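Local coordinates for outer membrane protein TP0453 (Treponema pallidum, PDB 3K8G) that alters membrane permeability at acidic pH and might be involved in ligand transport at the treponemal outer membrane, at residues L201-L206 and I237-T242; T161-I166 and E190-A195; I34-E39 and S244-A249; Y22-V27 and A56-F61. All coordinates share one frame; numbering follows the deposited sequence.

Interaction 1 of 4, residues L201-L206 and I237-T242; sequences LYTLSL and IIEDGT
The Y202 ring lies over G241: the glycine CA sits 3.8 Å from the ring centroid, 18° off the ring normal and displaced toward the rim, a CH-pi contact. T242 N and I238 CG2 approach the same ring obliquely. CG of Y202 stands between the backbone N and the carbonyl carbon (chi1 64°); the ring beyond it lies over the G241 backbone. G241 has no side chain, and the ring rests directly on its main chain, CE1 of Y202 lying 3.5 Å from G241 C. L191 and L193 of strand 189-196 also touch Y202. On the same side of the sheet L204 and I238 run side by side, CD1 of L204 being 3.9 Å from CD1 of I238. On the other side T203 CG2 rests 3.9 Å from E239 CB; the E239 carboxylate is hydrogen-bonded to H230. The strands are antiparallel. L204 and I238 exchange two bonds, with L204 N 2.9 Å from I238 O. At the corner D240 and G241 both face Y202, a G1 beta bulge: Y202 O accepts from G241 N at 3.2 Å and, weakly, from D240 N, while Y202 N donates to G241 O. The carbonyl of Y202 thus serves two amides and keeps the ladder paired through the corner, where the positive phi of D240 (74°) fits the first position of the bulge and the bare CA of G241 leaves the ring direct access to the backbone.

Interaction 2 of 4, residues T161-I166 and E190-A195; sequences TVALYI and ELYLTA
L164 and L193 cross obliquely, meeting through methyls with CD1 of L164 3.7 Å from CD1 of L193. CG of L193 is anti to its carbonyl carbon (chi1 -43°), and CD1 beyond it also reaches CG1 of V162, at 4.0 Å. L191 belongs to the same face of the sheet; its CB lies near CB of L164 and CD1 of I166. L23 and F25 of strand 21-26 and Y202 and L204 of strand 199-207 carry this apolar layer on to its neighbours.

The opposite face is built round Y192. Its ring carbons CD1 and CE1 meet the methyl of A163 obliquely, each 3.8 Å from CB, while CG2 of T161 packs against Y192 CB. Y165 and E190 pass each other at a slant, CD1 of the ring 4.2 Å from CG of the glutamate, with ring and carboxylate planes 69° apart. The carboxylate turns to Y192 instead: Y192 OH donates to E190 OE1 at 2.5 Å, on the anti side of the carboxylate and in the plane of the ring. A water donates both to this hydroxyl and to L164 O, tying the tyrosine tip to the partner strand. F149 of helix 147-153 covers A163, Y165 and Y192, and R148 makes a cation-pi contact with Y192.

V162 pairs with L193 and L164 with L191, two hydrogen bonds each; L164 N to L191 O measures 2.8 Å. Two-faced antiparallel pairing of this kind, with one apolar side that extends onto both neighbouring strands, fits the U-shaped beta-half-barrel of this protein.

Interaction 3 of 4, residues I34-E39 and S244-A249; sequences ISRIIE and SAERLA
A249 CB packs between R36 and I37, 3.6 Å from R36 CB and 3.8 Å from I37 CG1. The alanine points toward helix 31-41, and its small side chain allows a close approach, the CA atoms of I37 and A249 being 5.1 Å apart. Farther out, the R36 chain runs extended from CG to NE (chi2 179°, chi3 172°) and crosses E246 at about a right angle. E246 CB lies over one face of the guanidinium, offset toward the rim, 3.4 Å from R36 NH1. The E246 carboxylate does not bond to it: NH1 and OE1 are 4.1 Å apart, with the oxygen well out of the guanidinium plane.

Behind this shell, N32 OD1 accepts from R36 NE and helps fix the arginine, while I252 and S253 meet I37 farther along the partner helix. S244 is the N-cap of helix 245-253; its OG accepts from R247 N at 3.0 Å. The short helix segments are inclined at 43°.

Both belong to the inferred amphipathic helices 2 and 9, two of those that move away from helices 7 and 8 when the cavity opens. They touch through a few carbon contacts and a charge attraction that is probably modest, without a hydrogen bond or salt bridge between the segments.

Interaction 4 of 4, residues Y22-V27 and A56-F61; sequences YLYFPV and AVYGAF
Y24 and Y58 pair across two antiparallel strands, 21-26 and 54-62, near the centre of the chain in the beta-half-barrel. Among the aromatic contacts, these tyrosines run side by side and point the same way, but their rings meet obliquely, with planes at 49°. Y24 CD1 lies over a face of the Y58 ring, 3.5 Å from its CE1. CG of Y24 is anti to the backbone N (chi1 167°), and CE1 of the ring meets A56 CB at 3.8 Å. Y58 OH is hydrogen-bonded to C153 O. On the same face Y22 CE1 touches A60 CB, and F149 of helix 147-153 packs on both Y22 and Y24.

On the other face L23 CD1 packs against the G59 backbone, 3.6 Å from its carbonyl O. F25 there carries L33, I34 and I37 of helix 31-41. Just past the end of strand 21-26, V27 CG2 meets V57 CG2 at 4.2 Å.

Backbone hydrogen bonds come in two reciprocal pairs, L23 with G59 and F25 with V57. Their geometry differs: L23 N approaches G59 O from above the carbonyl plane, whereas F25 N meets V57 O in that plane, at 2.9 Å and with an N-H...O angle of 170°.

Interactions 4, 2 and 1 follow one another across the antiparallel half-barrel. Strand 21-26 of interaction 4 borders strand 162-166 of interaction 2, with Y165 N 2.8 Å from Y22 O; strand 189-196 then borders strand 199-207 of interaction 1, with L201 O 2.8 Å from T194 N. The centres of 1 and 4 are about 19 Å apart, and they do not touch. Interaction 3 lies against the apolar side of this row: L248 CD2 is 3.7 Å from L193 CD2, and I37 CD1 is 4.1 Å from F25 CZ. Methylpentanediol, probably from crystallisation, is bound near T203, T194, I37 and V57, one residue from each contact.

Interaction 1 of 4, residues L201-L206 and I237-T242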
loop_
_atom_site.group_PDB
_atom_site.type_symbol
_atom_site.label_atom_id
_atom_site.label_comp_id
_atom_site.label_asym_id
_atom_site.label_seq_id
_atom_site.Cartn_x
_atom_site.Cartn_y
_atom_site.Cartn_z
ATOM N N LEU A 201 2.192 -15.513 4.898
ATOM C CA LEU A 201 3.150 -15.666 5.983
ATOM C C LEU A 201 3.773 -14.287 6.223
ATOM O O LEU A 201 4.033 -13.576 5.249
ATOM C CB LEU A 201 4.295 -16.571 5.530
ATOM C CG LEU A 201 4.336 -18.023 5.999
ATOM C CD1 LEU A 201 5.154 -18.827 5.003
ATOM C CD2 LEU A 201 4.919 -18.144 7.414
ATOM N N TYR A 202 4.030 -13.911 7.469
ATOM C CA TYR A 202 4.625 -12.558 7.670
ATOM C C TYR A 202 5.669 -12.472 8.756
ATOM O O TYR A 202 5.757 -13.356 9.627
ATOM C CB TYR A 202 3.541 -11.486 7.883
ATOM C CG TYR A 202 2.724 -11.679 9.120
ATOM C CD1 TYR A 202 1.481 -12.308 9.050
ATOM C CD2 TYR A 202 3.185 -11.244 10.364
ATOM C CE1 TYR A 202 0.716 -12.505 10.181
ATOM C CE2 TYR A 202 2.428 -11.448 11.507
ATOM C CZ TYR A 202 1.192 -12.068 11.394
ATOM O OH TYR A 202 0.429 -12.260 12.509
ATOM N N THR A 203 6.477 -11.402 8.687
ATOM C CA THR A 203 7.366 -11.035 9.770
ATOM C C THR A 203 7.053 -9.583 10.001
ATOM O O THR A 203 6.820 -8.827 9.042
ATOM C CB THR A 203 8.874 -11.056 9.392
ATOM O OG1 THR A 203 9.214 -12.279 8.759
ATOM C CG2 THR A 203 9.737 -10.929 10.641
ATOM N N LEU A 204 7.102 -9.180 11.255
ATOM C CA LEU A 204 6.939 -7.765 11.574
ATOM C C LEU A 204 7.870 -7.369 12.700
ATOM O O LEU A 204 8.352 -8.220 13.490
ATOM C CB LEU A 204 5.475 -7.412 11.878
ATOM C CG LEU A 204 4.781 -7.979 13.132
ATOM C CD1 LEU A 204 5.112 -7.153 14.410
ATOM C CD2 LEU A 204 3.268 -8.010 12.937
ATOM N N SER A 205 8.149 -6.072 12.742
ATOM C CA SER A 205 8.854 -5.486 13.826
ATOM C C SER A 205 7.973 -4.347 14.328
ATOM O O SER A 205 7.421 -3.578 13.526
ATOM C CB SER A 205 10.190 -4.968 13.306
ATOM O OG SER A 205 10.937 -4.387 14.348
ATOM N N LEU A 206 7.851 -4.220 15.642
ATOM C CA LEU A 206 7.006 -3.200 16.231
ATOM C C LEU A 206 7.833 -2.454 17.277
ATOM O O LEU A 206 8.440 -3.077 18.168
ATOM C CB LEU A 206 5.750 -3.840 16.857
ATOM C CG LEU A 206 4.800 -3.002 17.718
ATOM C CD1 LEU A 206 4.070 -1.947 16.867
ATOM C CD2 LEU A 206 3.779 -3.968 18.360
ATOM N N ILE A 237 9.680 -8.502 17.674
ATOM C CA ILE A 237 9.757 -9.192 16.389
ATOM C C ILE A 237 8.863 -10.413 16.415
ATOM O O ILE A 237 8.968 -11.249 17.316
ATOM C CB ILE A 237 11.195 -9.640 16.078
ATOM C CG1 ILE A 237 12.195 -8.505 16.359
ATOM C CG2 ILE A 237 11.302 -10.254 14.649
ATOM C CD1 ILE A 237 12.197 -7.403 15.331
ATOM N N ILE A 238 7.971 -10.492 15.440
ATOM C CA ILE A 238 7.099 -11.626 15.250
ATOM C C ILE A 238 7.465 -12.219 13.912
ATOM O O ILE A 238 7.445 -11.526 12.887
ATOM C CB ILE A 238 5.618 -11.219 15.281
ATOM C CG1 ILE A 238 5.309 -10.507 16.617
ATOM C CG2 ILE A 238 4.721 -12.458 15.057
ATOM C CD1 ILE A 238 3.887 -10.023 16.775
ATOM N N GLU A 239 7.846 -13.495 13.901
ATOM C CA GLU A 239 8.058 -14.147 12.614
ATOM C C GLU A 239 7.239 -15.411 12.427
ATOM O O GLU A 239 6.959 -16.151 13.379
ATOM C CB GLU A 239 9.549 -14.375 12.354
ATOM C CG GLU A 239 10.360 -14.668 13.610
ATOM C CD GLU A 239 11.835 -14.297 13.477
ATOM O OE1 GLU A 239 12.335 -14.151 12.336
ATOM O OE2 GLU A 239 12.498 -14.132 14.524
ATOM N N ASP A 240 6.852 -15.626 11.179
ATOM C CA ASP A 240 6.131 -16.805 10.749
ATOM C C ASP A 240 4.689 -16.751 11.226
ATOM O O ASP A 240 4.085 -17.777 11.460
ATOM C CB ASP A 240 6.829 -18.089 11.218
ATOM C CG ASP A 240 8.294 -18.137 10.820
ATOM O OD1 ASP A 240 9.145 -18.451 11.700
ATOM O OD2 ASP A 240 8.592 -17.861 9.633
ATOM N N GLY A 241 4.143 -15.542 11.365
ATOM C CA GLY A 241 2.711 -15.390 11.602
ATOM C C GLY A 241 1.978 -15.717 10.318
ATOM O O GLY A 241 2.581 -15.684 9.233
ATOM N N THR A 242 0.692 -16.052 10.425
ATOM C CA THR A 242 -0.153 -16.266 9.244
ATOM C C THR A 242 -1.463 -15.486 9.335
ATOM O O THR A 242 -2.003 -15.297 10.411
ATOM C CB THR A 242 -0.499 -17.747 9.048
ATOM O OG1 THR A 242 -1.078 -18.249 10.259
ATOM C CG2 THR A 242 0.772 -18.555 8.709
#

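Interaction 2 of 4, residues T161-I166 and E190-A195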
loop_
_atom_site.group_PDB
_atom_site.type_symbol
_atom_site.label_atom_id
_atom_site.label_comp_id
_atom_site.label_asym_id
_atom_site.label_seq_id
_atom_site.Cartn_x
_atom_site.Cartn_y
_atom_site.Cartn_z
ATOM N N THR A 161 7.490 -10.268 -2.094
ATOM C CA THR A 161 7.149 -9.798 -0.744
ATOM C C THR A 161 6.390 -8.467 -0.821
ATOM O O THR A 161 6.843 -7.527 -1.463
ATOM C CB THR A 161 8.413 -9.661 0.108
ATOM O OG1 THR A 161 9.028 -10.950 0.231
ATOM C CG2 THR A 161 8.097 -9.172 1.520
ATOM N N VAL A 162 5.257 -8.423 -0.135
ATOM C CA VAL A 162 4.445 -7.229 0.091
ATOM C C VAL A 162 5.028 -6.524 1.335
ATOM O O VAL A 162 5.322 -7.181 2.332
ATOM C CB VAL A 162 2.971 -7.622 0.351
ATOM C CG1 VAL A 162 2.081 -6.380 0.739
ATOM C CG2 VAL A 162 2.382 -8.337 -0.864
ATOM N N ALA A 163 5.238 -5.206 1.251
ATOM C CA ALA A 163 5.842 -4.454 2.381
ATOM C C ALA A 163 4.894 -3.362 2.880
ATOM O O ALA A 163 4.304 -2.641 2.076
ATOM C CB ALA A 163 7.218 -3.843 1.940
ATOM N N LEU A 164 4.752 -3.214 4.205
ATOM C CA LEU A 164 3.988 -2.098 4.720
ATOM C C LEU A 164 4.822 -1.400 5.772
ATOM O O LEU A 164 5.548 -2.056 6.525
ATOM C CB LEU A 164 2.655 -2.536 5.345
ATOM C CG LEU A 164 1.494 -2.765 4.347
ATOM C CD1 LEU A 164 1.513 -4.195 3.890
ATOM C CD2 LEU A 164 0.169 -2.435 5.027
ATOM N N TYR A 165 4.741 -0.076 5.786
ATOM C CA TYR A 165 5.329 0.670 6.881
ATOM C C TYR A 165 4.235 1.511 7.526
ATOM O O TYR A 165 3.601 2.342 6.848
ATOM C CB TYR A 165 6.449 1.567 6.361
ATOM C CG TYR A 165 7.083 2.387 7.489
ATOM C CD1 TYR A 165 7.625 1.740 8.589
ATOM C CD2 TYR A 165 7.159 3.796 7.437
ATOM C CE1 TYR A 165 8.216 2.448 9.624
ATOM C CE2 TYR A 165 7.785 4.503 8.484
ATOM C CZ TYR A 165 8.306 3.797 9.569
ATOM O OH TYR A 165 8.919 4.421 10.652
ATOM N N ILE A 166 4.023 1.334 8.829
ATOM C CA ILE A 166 2.789 1.877 9.449
ATOM C C ILE A 166 3.236 2.711 10.636
ATOM O O ILE A 166 3.842 2.160 11.559
ATOM C CB ILE A 166 1.876 0.711 9.897
ATOM C CG1 ILE A 166 1.510 -0.161 8.680
ATOM C CG2 ILE A 166 0.611 1.228 10.714
ATOM C CD1 ILE A 166 1.656 -1.682 8.958
ATOM N N GLU A 190 6.898 -2.279 11.018
ATOM C CA GLU A 190 7.278 -2.729 9.657
ATOM C C GLU A 190 6.630 -4.109 9.487
ATOM O O GLU A 190 6.702 -4.928 10.397
ATOM C CB GLU A 190 8.788 -2.951 9.595
ATOM C CG GLU A 190 9.643 -1.724 9.695
ATOM C CD GLU A 190 11.129 -2.107 9.661
ATOM O OE1 GLU A 190 11.550 -2.782 8.722
ATOM O OE2 GLU A 190 11.868 -1.703 10.569
ATOM N N LEU A 191 6.059 -4.386 8.323
ATOM C CA LEU A 191 5.371 -5.652 8.095
ATOM C C LEU A 191 5.689 -6.160 6.714
ATOM O O LEU A 191 5.491 -5.427 5.729
ATOM C CB LEU A 191 3.846 -5.441 8.233
ATOM C CG LEU A 191 2.896 -6.581 7.904
ATOM C CD1 LEU A 191 3.146 -7.753 8.882
ATOM C CD2 LEU A 191 1.454 -6.079 7.970
ATOM N N TYR A 192 6.134 -7.422 6.624
ATOM C CA TYR A 192 6.566 -8.029 5.335
ATOM C C TYR A 192 5.849 -9.364 5.186
ATOM O O TYR A 192 5.932 -10.195 6.108
ATOM C CB TYR A 192 8.103 -8.210 5.306
ATOM C CG TYR A 192 8.785 -6.889 5.607
ATOM C CD1 TYR A 192 8.893 -5.905 4.612
ATOM C CD2 TYR A 192 9.281 -6.606 6.884
ATOM C CE1 TYR A 192 9.497 -4.645 4.900
ATOM C CE2 TYR A 192 9.883 -5.339 7.170
ATOM C CZ TYR A 192 9.967 -4.387 6.158
ATOM O OH TYR A 192 10.547 -3.138 6.425
ATOM N N LEU A 193 5.109 -9.528 4.082
ATOM C CA LEU A 193 4.221 -10.692 3.885
ATOM C C LEU A 193 4.529 -11.400 2.586
ATOM O O LEU A 193 4.924 -10.764 1.601
ATOM C CB LEU A 193 2.735 -10.280 3.904
ATOM C CG LEU A 193 2.280 -9.274 4.986
ATOM C CD1 LEU A 193 2.166 -7.844 4.451
ATOM C CD2 LEU A 193 0.946 -9.680 5.668
ATOM N N THR A 194 4.307 -12.718 2.555
ATOM C CA THR A 194 4.513 -13.447 1.304
ATOM C C THR A 194 3.428 -14.540 1.191
ATOM O O THR A 194 3.045 -15.161 2.188
ATOM C CB THR A 194 5.969 -14.008 1.227
ATOM O OG1 THR A 194 6.285 -14.367 -0.124
ATOM C CG2 THR A 194 6.153 -15.202 2.126
ATOM N N ALA A 195 2.882 -14.686 -0.001
ATOM C CA ALA A 195 1.696 -15.516 -0.192
ATOM C C ALA A 195 2.083 -16.981 -0.075
ATOM O O ALA A 195 3.134 -17.389 -0.590
ATOM C CB ALA A 195 1.078 -15.247 -1.535
HETATM O O HOH W 1 8.287 -1.264 6.528
#

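Interaction 3 of 4, residues I34-E39 and S244-A249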
loop_
_atom_site.group_PDB
_atom_site.type_symbol
_atom_site.label_atom_id
_atom_site.label_comp_id
_atom_site.label_asym_id
_atom_site.label_seq_id
_atom_site.Cartn_x
_atom_site.Cartn_y
_atom_site.Cartn_z
ATOM N N ILE A 34 -4.619 -8.297 -4.232
ATOM C CA ILE A 34 -4.847 -6.963 -4.805
ATOM C C ILE A 34 -6.272 -6.881 -5.367
ATOM O O ILE A 34 -6.954 -5.880 -5.185
ATOM C CB ILE A 34 -3.811 -6.618 -5.891
ATOM C CG1 ILE A 34 -2.413 -6.510 -5.278
ATOM C CG2 ILE A 34 -4.183 -5.286 -6.573
ATOM C CD1 ILE A 34 -1.273 -6.711 -6.272
ATOM N N SER A 35 -6.717 -7.946 -6.041
ATOM C CA SER A 35 -8.089 -8.002 -6.534
ATOM C C SER A 35 -9.084 -7.778 -5.417
ATOM O O SER A 35 -10.004 -6.990 -5.580
ATOM C CB SER A 35 -8.380 -9.334 -7.243
ATOM O OG SER A 35 -7.767 -9.324 -8.521
ATOM N N ARG A 36 -8.904 -8.471 -4.289
ATOM C CA ARG A 36 -9.822 -8.345 -3.152
ATOM C C ARG A 36 -9.840 -6.938 -2.564
ATOM O O ARG A 36 -10.903 -6.414 -2.212
ATOM C CB ARG A 36 -9.451 -9.319 -2.036
ATOM C CG ARG A 36 -9.712 -10.763 -2.348
ATOM C CD ARG A 36 -9.279 -11.640 -1.167
ATOM N NE ARG A 36 -9.691 -13.030 -1.373
ATOM C CZ ARG A 36 -10.860 -13.539 -0.986
ATOM N NH1 ARG A 36 -11.748 -12.782 -0.350
ATOM N NH2 ARG A 36 -11.134 -14.816 -1.233
ATOM N N ILE A 37 -8.668 -6.330 -2.427
ATOM C CA ILE A 37 -8.627 -4.954 -1.928
ATOM C C ILE A 37 -9.387 -4.027 -2.861
ATOM O O ILE A 37 -10.219 -3.239 -2.414
ATOM C CB ILE A 37 -7.188 -4.458 -1.732
ATOM C CG1 ILE A 37 -6.503 -5.278 -0.647
ATOM C CG2 ILE A 37 -7.175 -2.942 -1.366
ATOM C CD1 ILE A 37 -5.004 -5.134 -0.646
ATOM N N ILE A 38 -9.132 -4.150 -4.163
ATOM C CA ILE A 38 -9.819 -3.304 -5.140
ATOM C C ILE A 38 -11.336 -3.467 -5.046
ATOM O O ILE A 38 -12.068 -2.469 -4.971
ATOM C CB ILE A 38 -9.324 -3.577 -6.563
ATOM C CG1 ILE A 38 -7.911 -3.014 -6.733
ATOM C CG2 ILE A 38 -10.331 -3.045 -7.638
ATOM C CD1 ILE A 38 -7.277 -3.417 -8.039
ATOM N N GLU A 39 -11.790 -4.726 -5.014
ATOM C CA GLU A 39 -13.201 -5.062 -4.854
ATOM C C GLU A 39 -13.866 -4.396 -3.660
ATOM O O GLU A 39 -14.994 -3.922 -3.779
ATOM C CB GLU A 39 -13.385 -6.576 -4.703
ATOM C CG GLU A 39 -13.155 -7.366 -5.952
ATOM C CD GLU A 39 -13.372 -8.834 -5.711
ATOM O OE1 GLU A 39 -14.516 -9.191 -5.359
ATOM O OE2 GLU A 39 -12.405 -9.616 -5.854
ATOM N N SER A 244 -5.094 -14.999 6.586
ATOM C CA SER A 244 -5.654 -15.364 5.279
ATOM C C SER A 244 -5.596 -14.147 4.373
ATOM O O SER A 244 -5.616 -13.002 4.869
ATOM C CB SER A 244 -7.096 -15.870 5.398
ATOM O OG SER A 244 -7.977 -14.802 5.713
ATOM N N ALA A 245 -5.519 -14.382 3.059
ATOM C CA ALA A 245 -5.528 -13.313 2.074
ATOM C C ALA A 245 -6.803 -12.493 2.202
ATOM O O ALA A 245 -6.775 -11.275 2.074
ATOM C CB ALA A 245 -5.399 -13.877 0.662
ATOM N N GLU A 246 -7.928 -13.164 2.447
ATOM C CA GLU A 246 -9.184 -12.438 2.668
ATOM C C GLU A 246 -9.137 -11.493 3.886
ATOM O O GLU A 246 -9.634 -10.371 3.810
ATOM C CB GLU A 246 -10.391 -13.387 2.758
ATOM C CG GLU A 246 -11.365 -12.999 3.868
ATOM C CD GLU A 246 -12.802 -12.935 3.413
ATOM O OE1 GLU A 246 -13.404 -14.009 3.181
ATOM O OE2 GLU A 246 -13.328 -11.800 3.307
ATOM N N ARG A 247 -8.566 -11.928 5.004
ATOM C CA ARG A 247 -8.539 -11.048 6.172
ATOM C C ARG A 247 -7.502 -9.949 5.987
ATOM O O ARG A 247 -7.725 -8.816 6.413
ATOM C CB ARG A 247 -8.314 -11.786 7.491
ATOM C CG ARG A 247 -9.235 -11.229 8.596
ATOM C CD ARG A 247 -9.010 -11.823 9.975
ATOM N NE ARG A 247 -8.283 -10.856 10.777
ATOM C CZ ARG A 247 -7.068 -11.045 11.272
ATOM N NH1 ARG A 247 -6.509 -10.080 11.963
ATOM N NH2 ARG A 247 -6.426 -12.192 11.091
ATOM N N LEU A 248 -6.377 -10.277 5.346
ATOM C CA LEU A 248 -5.361 -9.278 5.036
ATOM C C LEU A 248 -5.944 -8.147 4.187
ATOM O O LEU A 248 -5.717 -6.976 4.468
ATOM C CB LEU A 248 -4.140 -9.911 4.358
ATOM C CG LEU A 248 -2.979 -8.984 3.940
ATOM C CD1 LEU A 248 -2.466 -8.170 5.123
ATOM C CD2 LEU A 248 -1.826 -9.809 3.277
ATOM N N ALA A 249 -6.722 -8.518 3.171
ATOM C CA ALA A 249 -7.367 -7.545 2.279
ATOM C C ALA A 249 -8.310 -6.589 3.014
ATOM O O ALA A 249 -8.312 -5.372 2.747
ATOM C CB ALA A 249 -8.112 -8.272 1.143
#

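Interaction 4 of 4, residues Y22-V27 and A56-F61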
loop_
_atom_site.group_PDB
_atom_site.type_symbol
_atom_site.label_atom_id
_atom_site.label_comp_id
_atom_site.label_asym_id
_atom_site.label_seq_id
_atom_site.Cartn_x
_atom_site.Cartn_y
_atom_site.Cartn_z
ATOM N N TYR A 22 2.672 3.371 4.347
ATOM C CA TYR A 22 3.265 3.216 3.031
ATOM C C TYR A 22 3.128 1.749 2.673
ATOM O O TYR A 22 3.250 0.889 3.557
ATOM C CB TYR A 22 4.757 3.634 3.016
ATOM C CG TYR A 22 4.877 5.143 3.021
ATOM C CD1 TYR A 22 4.751 5.886 1.825
ATOM C CD2 TYR A 22 5.076 5.825 4.231
ATOM C CE1 TYR A 22 4.848 7.308 1.850
ATOM C CE2 TYR A 22 5.144 7.271 4.256
ATOM C CZ TYR A 22 5.041 7.964 3.073
ATOM O OH TYR A 22 5.058 9.333 3.121
ATOM N N LEU A 23 2.893 1.475 1.382
ATOM C CA LEU A 23 2.645 0.109 0.918
ATOM C C LEU A 23 3.430 -0.164 -0.354
ATOM O O LEU A 23 3.622 0.711 -1.190
ATOM C CB LEU A 23 1.149 -0.111 0.611
ATOM C CG LEU A 23 0.138 0.267 1.698
ATOM C CD1 LEU A 23 -0.246 1.787 1.566
ATOM C CD2 LEU A 23 -1.132 -0.625 1.568
ATOM N N TYR A 24 3.915 -1.389 -0.496
ATOM C CA TYR A 24 4.489 -1.786 -1.752
ATOM C C TYR A 24 4.012 -3.220 -2.071
ATOM O O TYR A 24 4.173 -4.127 -1.250
ATOM C CB TYR A 24 6.023 -1.718 -1.651
ATOM C CG TYR A 24 6.695 -2.407 -2.799
ATOM C CD1 TYR A 24 6.769 -1.815 -4.049
ATOM C CD2 TYR A 24 7.262 -3.674 -2.623
ATOM C CE1 TYR A 24 7.405 -2.495 -5.139
ATOM C CE2 TYR A 24 7.885 -4.369 -3.695
ATOM C CZ TYR A 24 7.966 -3.762 -4.925
ATOM O OH TYR A 24 8.593 -4.454 -5.944
ATOM N N PHE A 25 3.431 -3.407 -3.262
ATOM C CA PHE A 25 2.959 -4.732 -3.701
ATOM C C PHE A 25 3.601 -5.089 -5.053
ATOM O O PHE A 25 3.238 -4.486 -6.054
ATOM C CB PHE A 25 1.459 -4.693 -3.995
ATOM C CG PHE A 25 0.575 -4.381 -2.805
ATOM C CD1 PHE A 25 -0.089 -5.401 -2.131
ATOM C CD2 PHE A 25 0.325 -3.069 -2.432
ATOM C CE1 PHE A 25 -0.932 -5.133 -1.057
ATOM C CE2 PHE A 25 -0.517 -2.788 -1.355
ATOM C CZ PHE A 25 -1.141 -3.811 -0.670
ATOM N N PRO A 26 4.506 -6.083 -5.094
ATOM C CA PRO A 26 4.802 -6.687 -6.403
ATOM C C PRO A 26 3.525 -7.368 -6.910
ATOM O O PRO A 26 2.893 -8.085 -6.160
ATOM C CB PRO A 26 5.907 -7.717 -6.100
ATOM C CG PRO A 26 6.148 -7.690 -4.599
ATOM C CD PRO A 26 5.168 -6.759 -3.958
ATOM N N VAL A 27 3.102 -7.106 -8.139
ATOM C CA VAL A 27 1.823 -7.686 -8.593
ATOM C C VAL A 27 1.923 -9.218 -8.756
ATOM O O VAL A 27 1.016 -9.925 -8.356
ATOM C CB VAL A 27 1.286 -6.996 -9.856
ATOM C CG1 VAL A 27 0.014 -7.681 -10.388
ATOM C CG2 VAL A 27 1.011 -5.493 -9.538
ATOM N N ALA A 56 4.402 -3.476 -10.444
ATOM C CA ALA A 56 4.539 -3.103 -9.031
ATOM C C ALA A 56 3.700 -1.873 -8.698
ATOM O O ALA A 56 3.565 -0.963 -9.521
ATOM C CB ALA A 56 6.015 -2.833 -8.687
ATOM N N VAL A 57 3.117 -1.877 -7.500
ATOM C CA VAL A 57 2.289 -0.773 -7.028
ATOM C C VAL A 57 2.933 -0.192 -5.731
ATOM O O VAL A 57 3.230 -0.936 -4.800
ATOM C CB VAL A 57 0.841 -1.253 -6.718
ATOM C CG1 VAL A 57 0.000 -0.124 -6.063
ATOM C CG2 VAL A 57 0.105 -1.726 -8.011
ATOM N N TYR A 58 3.097 1.127 -5.687
ATOM C CA TYR A 58 3.604 1.853 -4.514
ATOM C C TYR A 58 2.437 2.669 -3.992
ATOM O O TYR A 58 1.720 3.295 -4.783
ATOM C CB TYR A 58 4.725 2.800 -4.950
ATOM C CG TYR A 58 5.862 2.102 -5.623
ATOM C CD1 TYR A 58 7.014 1.775 -4.907
ATOM C CD2 TYR A 58 5.788 1.741 -6.973
ATOM C CE1 TYR A 58 8.083 1.121 -5.518
ATOM C CE2 TYR A 58 6.855 1.067 -7.594
ATOM C CZ TYR A 58 7.994 0.762 -6.851
ATOM O OH TYR A 58 9.061 0.109 -7.447
ATOM N N GLY A 59 2.194 2.650 -2.679
ATOM C CA GLY A 59 1.026 3.340 -2.188
ATOM C C GLY A 59 1.329 4.126 -0.918
ATOM O O GLY A 59 2.220 3.782 -0.164
ATOM N N ALA A 60 0.518 5.144 -0.675
ATOM C CA ALA A 60 0.576 5.920 0.561
ATOM C C ALA A 60 -0.891 6.204 0.974
ATOM O O ALA A 60 -1.709 6.625 0.134
ATOM C CB ALA A 60 1.326 7.204 0.338
ATOM N N PHE A 61 -1.216 5.917 2.230
ATOM C CA PHE A 61 -2.540 6.280 2.787
ATOM C C PHE A 61 -2.412 7.464 3.758
ATOM O O PHE A 61 -1.555 7.439 4.663
ATOM C CB PHE A 61 -3.133 5.094 3.555
ATOM C CG PHE A 61 -4.364 5.479 4.343
ATOM C CD1 PHE A 61 -5.528 5.815 3.684
ATOM C CD2 PHE A 61 -4.321 5.550 5.721
ATOM C CE1 PHE A 61 -6.681 6.196 4.415
ATOM C CE2 PHE A 61 -5.447 5.936 6.445
ATOM C CZ PHE A 61 -6.623 6.263 5.768
#